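Local coordinates for oligopeptide-binding protein AppA (Bacillus subtilis, PDB 1XOC) that binds oligopeptides, a nonapeptide among them, and as the binding component of an ABC permease takes part in the transport of tetra- and pentapeptides, at residues D77-K88 with Y135-K144; F105-K113 with T122-E130. All coordinates share one frame; numbering follows the deposited sequence.

Contact 1: D77-K88 with Y135-K144. With ZN (zinc ion), chain Q.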
# COMPACT_ATOMS: atom_id res chain seq x y z
N ASP A 77 -26.32 -16.06 -6.89
CA ASP A 77 -26.93 -15.97 -5.57
C ASP A 77 -26.84 -14.55 -5.02
O ASP A 77 -26.55 -14.34 -3.84
CB ASP A 77 -26.26 -16.95 -4.60
CG ASP A 77 -26.32 -18.38 -5.10
OD1 ASP A 77 -27.26 -18.72 -5.85
OD2 ASP A 77 -25.46 -19.24 -4.81
N GLY A 78 -27.09 -13.57 -5.88
CA GLY A 78 -27.08 -12.16 -5.47
C GLY A 78 -25.76 -11.62 -4.95
O GLY A 78 -25.74 -10.56 -4.30
N GLY A 79 -24.65 -12.30 -5.25
CA GLY A 79 -23.34 -11.94 -4.70
C GLY A 79 -22.80 -12.85 -3.64
O GLY A 79 -21.70 -12.57 -3.14
N LEU A 80 -23.50 -13.93 -3.33
CA LEU A 80 -23.01 -14.94 -2.39
C LEU A 80 -22.17 -16.05 -3.03
O LEU A 80 -21.65 -16.92 -2.33
CB LEU A 80 -24.18 -15.52 -1.61
CG LEU A 80 -24.84 -14.55 -0.63
CD1 LEU A 80 -26.14 -15.09 -0.06
CD2 LEU A 80 -23.84 -14.19 0.48
N ALA A 81 -22.00 -16.01 -4.34
CA ALA A 81 -21.11 -16.95 -5.00
C ALA A 81 -20.60 -16.38 -6.33
O ALA A 81 -21.27 -15.55 -6.94
CB ALA A 81 -21.80 -18.31 -5.21
N TYR A 82 -19.45 -16.88 -6.76
CA TYR A 82 -18.84 -16.49 -8.04
C TYR A 82 -18.31 -17.72 -8.74
O TYR A 82 -17.53 -18.43 -8.18
CB TYR A 82 -17.69 -15.49 -7.84
CG TYR A 82 -18.18 -14.20 -7.30
CD1 TYR A 82 -18.42 -14.02 -5.94
CD2 TYR A 82 -18.50 -13.14 -8.16
CE1 TYR A 82 -18.92 -12.84 -5.44
CE2 TYR A 82 -18.97 -11.96 -7.66
CZ TYR A 82 -19.23 -11.80 -6.31
OH TYR A 82 -19.74 -10.61 -5.89
N ASP A 83 -18.78 -17.97 -9.95
CA ASP A 83 -18.33 -19.09 -10.80
C ASP A 83 -17.31 -18.56 -11.78
O ASP A 83 -17.62 -17.68 -12.58
CB ASP A 83 -19.55 -19.66 -11.56
CG ASP A 83 -19.26 -20.95 -12.33
OD1 ASP A 83 -18.16 -21.55 -12.14
OD2 ASP A 83 -20.16 -21.37 -13.10
N VAL A 84 -16.08 -19.07 -11.69
CA VAL A 84 -14.95 -18.53 -12.42
C VAL A 84 -14.35 -19.58 -13.33
O VAL A 84 -13.98 -20.64 -12.90
CB VAL A 84 -13.87 -18.06 -11.44
CG1 VAL A 84 -12.56 -17.62 -12.18
CG2 VAL A 84 -14.40 -16.94 -10.57
N LYS A 85 -14.32 -19.27 -14.62
CA LYS A 85 -13.65 -20.12 -15.60
C LYS A 85 -12.28 -19.52 -15.88
O LYS A 85 -12.16 -18.33 -16.08
CB LYS A 85 -14.48 -20.17 -16.87
CG LYS A 85 -15.81 -20.88 -16.64
CD LYS A 85 -16.72 -20.92 -17.89
CE LYS A 85 -18.16 -21.48 -17.55
NZ LYS A 85 -18.88 -20.77 -16.38
N ILE A 86 -11.27 -20.38 -15.93
CA ILE A 86 -9.87 -19.99 -16.03
C ILE A 86 -9.41 -20.24 -17.46
O ILE A 86 -9.77 -21.25 -18.06
CB ILE A 86 -9.05 -20.89 -15.06
CG1 ILE A 86 -9.52 -20.68 -13.59
CG2 ILE A 86 -7.56 -20.64 -15.18
CD1 ILE A 86 -9.00 -21.72 -12.62
N LYS A 87 -8.66 -19.30 -18.03
CA LYS A 87 -8.03 -19.52 -19.35
C LYS A 87 -7.19 -20.80 -19.37
O LYS A 87 -6.48 -21.11 -18.41
CB LYS A 87 -7.18 -18.30 -19.73
CG LYS A 87 -8.02 -17.05 -20.08
CD LYS A 87 -7.11 -15.88 -20.33
CE LYS A 87 -7.78 -14.71 -20.97
NZ LYS A 87 -8.38 -13.79 -20.05
N LYS A 88 -7.27 -21.52 -20.49
CA LYS A 88 -6.52 -22.76 -20.70
C LYS A 88 -5.19 -22.45 -21.36
O LYS A 88 -5.05 -21.47 -22.11
CB LYS A 88 -7.32 -23.70 -21.58
CG LYS A 88 -8.72 -24.02 -21.09
CD LYS A 88 -9.35 -25.07 -21.99
CE LYS A 88 -10.88 -25.11 -21.88
NZ LYS A 88 -11.27 -25.73 -20.61
N TYR A 135 -10.59 -26.36 -15.21
CA TYR A 135 -10.41 -24.93 -15.37
C TYR A 135 -11.56 -24.13 -14.78
O TYR A 135 -11.82 -23.02 -15.21
CB TYR A 135 -10.24 -24.60 -16.85
CG TYR A 135 -9.03 -25.30 -17.41
CD1 TYR A 135 -7.77 -24.76 -17.27
CD2 TYR A 135 -9.16 -26.52 -18.07
CE1 TYR A 135 -6.65 -25.41 -17.77
CE2 TYR A 135 -8.04 -27.18 -18.59
CZ TYR A 135 -6.79 -26.60 -18.43
OH TYR A 135 -5.70 -27.26 -18.95
N GLU A 136 -12.23 -24.66 -13.77
CA GLU A 136 -13.39 -23.98 -13.22
C GLU A 136 -13.45 -24.06 -11.71
O GLU A 136 -13.28 -25.13 -11.13
CB GLU A 136 -14.67 -24.52 -13.78
CG GLU A 136 -15.94 -23.75 -13.45
CD GLU A 136 -17.02 -23.96 -14.49
OE1 GLU A 136 -17.02 -25.06 -15.11
OE2 GLU A 136 -17.88 -23.04 -14.68
N VAL A 137 -13.73 -22.91 -11.08
CA VAL A 137 -13.79 -22.83 -9.63
C VAL A 137 -15.02 -22.07 -9.17
O VAL A 137 -15.42 -21.10 -9.78
CB VAL A 137 -12.55 -22.09 -9.09
CG1 VAL A 137 -12.64 -21.84 -7.63
CG2 VAL A 137 -11.31 -22.90 -9.37
N LEU A 138 -15.63 -22.53 -8.08
CA LEU A 138 -16.78 -21.83 -7.48
C LEU A 138 -16.36 -21.28 -6.13
O LEU A 138 -15.94 -22.03 -5.26
CB LEU A 138 -17.98 -22.77 -7.29
CG LEU A 138 -19.21 -22.11 -6.67
CD1 LEU A 138 -19.95 -21.19 -7.68
CD2 LEU A 138 -20.17 -23.19 -6.17
N PHE A 139 -16.47 -19.96 -5.99
CA PHE A 139 -16.28 -19.29 -4.72
C PHE A 139 -17.61 -19.09 -4.04
O PHE A 139 -18.56 -18.58 -4.67
CB PHE A 139 -15.64 -17.93 -4.93
CG PHE A 139 -14.24 -17.99 -5.49
CD1 PHE A 139 -13.99 -17.87 -6.83
CD2 PHE A 139 -13.16 -18.10 -4.65
CE1 PHE A 139 -12.66 -17.88 -7.32
CE2 PHE A 139 -11.86 -18.10 -5.15
CZ PHE A 139 -11.60 -17.98 -6.45
N LYS A 140 -17.72 -19.49 -2.77
CA LYS A 140 -18.93 -19.33 -2.00
C LYS A 140 -18.65 -18.44 -0.80
O LYS A 140 -17.67 -18.64 -0.10
CB LYS A 140 -19.45 -20.67 -1.51
CG LYS A 140 -19.79 -21.61 -2.69
CD LYS A 140 -20.08 -23.05 -2.28
CE LYS A 140 -21.51 -23.25 -1.90
NZ LYS A 140 -21.72 -24.69 -1.64
N LEU A 141 -19.54 -17.46 -0.58
CA LEU A 141 -19.35 -16.48 0.46
C LEU A 141 -20.31 -16.69 1.63
O LEU A 141 -21.44 -17.16 1.46
CB LEU A 141 -19.49 -15.06 -0.06
CG LEU A 141 -18.38 -14.46 -0.94
CD1 LEU A 141 -18.24 -15.20 -2.26
CD2 LEU A 141 -18.65 -12.95 -1.19
N LYS A 142 -19.84 -16.31 2.82
CA LYS A 142 -20.64 -16.39 4.05
C LYS A 142 -21.64 -15.25 4.14
O LYS A 142 -22.65 -15.36 4.80
CB LYS A 142 -19.73 -16.29 5.29
CG LYS A 142 -18.59 -17.26 5.42
CD LYS A 142 -17.76 -16.87 6.66
CE LYS A 142 -16.43 -17.58 6.75
NZ LYS A 142 -15.96 -17.65 8.18
N TYR A 143 -21.29 -14.11 3.53
CA TYR A 143 -22.14 -12.92 3.48
C TYR A 143 -21.65 -12.06 2.30
O TYR A 143 -20.54 -12.25 1.83
CB TYR A 143 -22.05 -12.11 4.80
CG TYR A 143 -20.63 -11.85 5.25
CD1 TYR A 143 -19.90 -10.79 4.73
CD2 TYR A 143 -20.00 -12.69 6.17
CE1 TYR A 143 -18.59 -10.56 5.12
CE2 TYR A 143 -18.69 -12.48 6.57
CZ TYR A 143 -18.00 -11.41 6.05
OH TYR A 143 -16.69 -11.19 6.41
N LYS A 144 -22.47 -11.10 1.86
CA LYS A 144 -22.12 -10.25 0.73
C LYS A 144 -21.05 -9.24 1.15
O LYS A 144 -21.15 -8.63 2.21
CB LYS A 144 -23.34 -9.53 0.19
CG LYS A 144 -24.35 -10.49 -0.43
CD LYS A 144 -25.52 -9.75 -1.05
CE LYS A 144 -26.60 -10.71 -1.44
NZ LYS A 144 -27.65 -10.02 -2.25
ZN ZN Q . -21.46 -26.70 -0.54
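F139 O is met by two groups of the facing strand. The backbone N of Y82 donates to F139 O at 2.8 Å, and the CA-H of A81 makes a further C-H...O contact with the same oxygen. Y82 O in turn accepts from F139 N. V84 and V137 pair in the same two-way manner. Single bonds extend the ladder: I86 N to Y135 O at one end, L141 N to L80 O at the other. The two strands, 81-86 and 136-141, are antiparallel neighbours within a five-stranded sheet of this solute-binding protein. Strand 65-76 flanks the first, strand 126-133 the second.

Y82, V84, V137 and F139 lie on the sheet face that packs on helix 100-108 and F148. V84 CG2 reaches the edge of the F139 ring, 3.8 Å from F139 CE1. V137 CG1 sits over one face of that ring, toward its rim. L141 CD1 meets the edge of the Y82 ring, 3.9 Å from Y82 CD1.

The other face carries D83, K85, E136 and K140. K85 NZ bridges to E136 OE2 at 3.0 Å, on the syn side but 30° out of the carboxylate plane. The bend at the end of the K85 chain (chi4 53°) also brings NZ within 3.6 Å of D83 OD2. In one of two E136 conformers, its carboxylate lies close and nearly parallel to that of D83, and K85, paired with both, probably offsets their repulsion. K140 NZ binds a zinc ion at 2.3 Å.

Beyond the strand ends, K88 CG lies over the centre of the Y135 ring, 3.8 Å from its centroid, in a CH-pi contact; Y135 OH bonds to E97. K144 runs out extended, and its NZ makes a weak bond of 2.9 Å to G78 O.

Contact 2: F105-K113 with T122-E130. With ZN (zinc ion), chain G.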
# COMPACT_ATOMS: atom_id res chain seq x y z
N PHE A 105 -6.12 -24.11 -4.29
CA PHE A 105 -5.04 -24.13 -3.32
C PHE A 105 -4.79 -22.75 -2.75
O PHE A 105 -4.79 -22.57 -1.55
CB PHE A 105 -3.77 -24.69 -3.96
CG PHE A 105 -2.53 -24.39 -3.19
CD1 PHE A 105 -2.35 -24.90 -1.93
CD2 PHE A 105 -1.55 -23.60 -3.71
CE1 PHE A 105 -1.23 -24.62 -1.24
CE2 PHE A 105 -0.43 -23.32 -3.00
CZ PHE A 105 -0.28 -23.82 -1.77
N THR A 106 -4.58 -21.77 -3.62
CA THR A 106 -4.14 -20.46 -3.20
C THR A 106 -5.19 -19.78 -2.33
O THR A 106 -4.86 -19.29 -1.26
CB THR A 106 -3.81 -19.57 -4.40
OG1 THR A 106 -2.79 -20.19 -5.20
CG2 THR A 106 -3.36 -18.22 -3.97
N TYR A 107 -6.44 -19.78 -2.75
CA TYR A 107 -7.45 -19.08 -1.96
C TYR A 107 -7.89 -19.84 -0.71
O TYR A 107 -8.47 -19.22 0.21
CB TYR A 107 -8.68 -18.83 -2.81
CG TYR A 107 -8.61 -17.66 -3.77
CD1 TYR A 107 -7.97 -17.78 -5.00
CD2 TYR A 107 -9.14 -16.43 -3.42
CE1 TYR A 107 -7.92 -16.68 -5.90
CE2 TYR A 107 -9.11 -15.35 -4.33
CZ TYR A 107 -8.49 -15.48 -5.54
OH TYR A 107 -8.45 -14.40 -6.37
N SER A 108 -7.58 -21.14 -0.63
CA SER A 108 -7.88 -21.94 0.56
C SER A 108 -6.89 -21.69 1.71
O SER A 108 -7.24 -21.91 2.87
CB SER A 108 -7.90 -23.43 0.22
OG SER A 108 -9.03 -23.70 -0.60
N VAL A 109 -5.70 -21.23 1.37
CA VAL A 109 -4.63 -21.05 2.40
C VAL A 109 -5.10 -20.09 3.51
O VAL A 109 -5.03 -20.43 4.68
CB VAL A 109 -3.31 -20.58 1.78
CG1 VAL A 109 -2.34 -20.07 2.87
CG2 VAL A 109 -2.66 -21.75 1.02
N PRO A 110 -5.59 -18.88 3.16
CA PRO A 110 -6.05 -17.97 4.25
C PRO A 110 -7.32 -18.41 4.99
O PRO A 110 -7.71 -17.77 5.97
CB PRO A 110 -6.27 -16.64 3.54
CG PRO A 110 -6.39 -16.97 2.11
CD PRO A 110 -5.67 -18.24 1.83
N LEU A 111 -7.97 -19.48 4.54
CA LEU A 111 -9.13 -20.04 5.25
C LEU A 111 -8.73 -21.08 6.30
O LEU A 111 -9.57 -21.51 7.10
CB LEU A 111 -10.11 -20.66 4.25
CG LEU A 111 -11.09 -19.74 3.50
CD1 LEU A 111 -10.57 -18.38 3.22
CD2 LEU A 111 -11.62 -20.43 2.27
N SER A 112 -7.45 -21.47 6.30
CA SER A 112 -6.94 -22.45 7.26
C SER A 112 -6.78 -21.86 8.65
O SER A 112 -6.38 -20.70 8.79
CB SER A 112 -5.56 -22.93 6.80
OG SER A 112 -4.93 -23.75 7.78
N LYS A 113 -7.05 -22.66 9.67
CA LYS A 113 -6.77 -22.24 11.04
C LYS A 113 -5.28 -21.98 11.27
O LYS A 113 -4.91 -21.34 12.27
CB LYS A 113 -7.25 -23.32 12.03
CG LYS A 113 -6.36 -24.60 12.01
CD LYS A 113 -7.05 -25.82 12.60
CE LYS A 113 -6.21 -27.09 12.35
NZ LYS A 113 -4.78 -26.98 12.84
N THR A 122 -9.03 -9.77 3.57
CA THR A 122 -9.32 -9.95 2.17
C THR A 122 -10.15 -11.20 1.87
O THR A 122 -10.84 -11.28 0.83
CB THR A 122 -8.00 -9.96 1.41
OG1 THR A 122 -7.28 -8.74 1.72
CG2 THR A 122 -8.22 -10.07 -0.10
N TYR A 123 -10.07 -12.20 2.75
CA TYR A 123 -10.66 -13.53 2.52
C TYR A 123 -11.72 -13.91 3.52
O TYR A 123 -12.37 -14.95 3.37
CB TYR A 123 -9.56 -14.64 2.45
CG TYR A 123 -8.45 -14.26 1.50
CD1 TYR A 123 -7.30 -13.62 1.97
CD2 TYR A 123 -8.59 -14.41 0.09
CE1 TYR A 123 -6.30 -13.22 1.12
CE2 TYR A 123 -7.58 -13.99 -0.77
CZ TYR A 123 -6.42 -13.40 -0.24
OH TYR A 123 -5.43 -12.95 -1.10
N GLU A 124 -11.94 -13.09 4.55
CA GLU A 124 -12.84 -13.53 5.62
C GLU A 124 -14.32 -13.68 5.22
O GLU A 124 -15.10 -14.29 5.96
CB GLU A 124 -12.70 -12.70 6.87
CG GLU A 124 -12.92 -11.26 6.71
CD GLU A 124 -12.87 -10.56 8.06
OE1 GLU A 124 -12.55 -11.25 9.06
OE2 GLU A 124 -13.17 -9.35 8.15
N MET A 125 -14.69 -13.09 4.10
CA MET A 125 -16.03 -13.29 3.59
C MET A 125 -16.21 -14.67 2.93
O MET A 125 -17.34 -15.04 2.69
CB MET A 125 -16.42 -12.18 2.60
CG MET A 125 -15.83 -12.30 1.20
SD MET A 125 -14.04 -12.04 1.19
CE MET A 125 -13.94 -10.30 1.43
N LEU A 126 -15.13 -15.39 2.65
CA LEU A 126 -15.23 -16.68 1.97
C LEU A 126 -15.61 -17.80 2.90
O LEU A 126 -15.02 -17.96 3.98
CB LEU A 126 -13.91 -17.07 1.29
CG LEU A 126 -13.59 -16.37 0.00
CD1 LEU A 126 -12.22 -16.82 -0.51
CD2 LEU A 126 -14.70 -16.66 -1.05
N LYS A 127 -16.57 -18.60 2.47
CA LYS A 127 -16.92 -19.83 3.15
C LYS A 127 -16.09 -20.98 2.60
O LYS A 127 -15.55 -21.80 3.37
CB LYS A 127 -18.38 -20.13 2.92
CG LYS A 127 -18.88 -21.34 3.66
CD LYS A 127 -20.27 -21.67 3.20
CE LYS A 127 -21.27 -20.66 3.71
NZ LYS A 127 -22.67 -21.11 3.44
N SER A 128 -16.01 -21.07 1.27
CA SER A 128 -15.28 -22.16 0.62
C SER A 128 -14.91 -21.82 -0.80
O SER A 128 -15.47 -20.91 -1.41
CB SER A 128 -16.11 -23.44 0.60
OG SER A 128 -17.31 -23.24 -0.12
N VAL A 129 -14.00 -22.63 -1.30
CA VAL A 129 -13.56 -22.50 -2.67
C VAL A 129 -13.45 -23.91 -3.22
O VAL A 129 -12.73 -24.74 -2.64
CB VAL A 129 -12.16 -21.80 -2.81
CG1 VAL A 129 -11.68 -21.76 -4.24
CG2 VAL A 129 -12.18 -20.44 -2.16
N GLU A 130 -14.18 -24.21 -4.32
CA GLU A 130 -14.39 -25.58 -4.80
C GLU A 130 -13.99 -25.73 -6.24
O GLU A 130 -14.29 -24.88 -7.06
CB GLU A 130 -15.88 -25.95 -4.71
CG GLU A 130 -16.43 -25.89 -3.33
CD GLU A 130 -17.86 -26.27 -3.25
OE1 GLU A 130 -18.53 -26.28 -4.30
OE2 GLU A 130 -18.32 -26.58 -2.12
ZN ZN G . -20.21 -27.29 -3.06
O HOH W 1 -19.97 -29.39 -3.89
O HOH W 2 -21.35 -26.45 -4.87
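P110 CG lies over one face of the Y123 ring, 3.6 Å from its centroid, in a CH-pi contact. The contact joins helix 100-108 and the 3-10 segment 109-111 to a type I beta turn, Y123 to L126, and the edge strand that follows. It has no hydrogen bond across it; apolar groups carry it.

The tight part surrounds Y123. P110 CG covers one ring face, offset toward the rim, with P110 CB beside Y123 CD1, and T122 CG2 lies over the opposite face. Y107 comes in at the ring edge, with its CD2 3.9 Å from Y123 CE2. The two tyrosine side chains cross at about a right angle. With CG beside its own backbone N (chi1 -50°), the Y123 ring is set against the proline, and Y123 OH bonds to T156. An alanine in place of Y123 is likely to leave P110 without its ring partner, open a gap beside Y107 and deprive T156 of the hydroxyl.

Toward the bulge at K127 and S128 the fit is looser. L111 CD1 still touches Y123 CB at 3.9 Å, but L111 CD2 is 4.5 Å from V129 CG2. K127 is exposed to solvent. V129 is held more closely by the helix, its CG2 3.9 Å from Y107 CB. One residue on, E130 grips a zinc ion with both carboxylate oxygens, OE2 at 2.2 Å, while two waters bind the same ion.

Overall arrangement
The two contacts lie on the same side of the chain's centre, with their own centres about 12 Å apart. Contact 2 is nested inside the loop that contact 1 closes: strand 81-86, helix 100-108, strand 126-133 and strand 136-141 come in that order along the chain. Strands 126-133 and 136-141 are neighbours in one antiparallel sheet, so the strand of contact 2 forms the sheet's edge next to contact 1. K140 O probably accepts from K127 N, and K142 N probably donates to M125 O. Helix 100-108 packs on the sheet, where Y107 of contact 2 meets the F139 ring of contact 1 edge-to-face. T122 brings this unit to the bound peptide through a weak hydrogen bond.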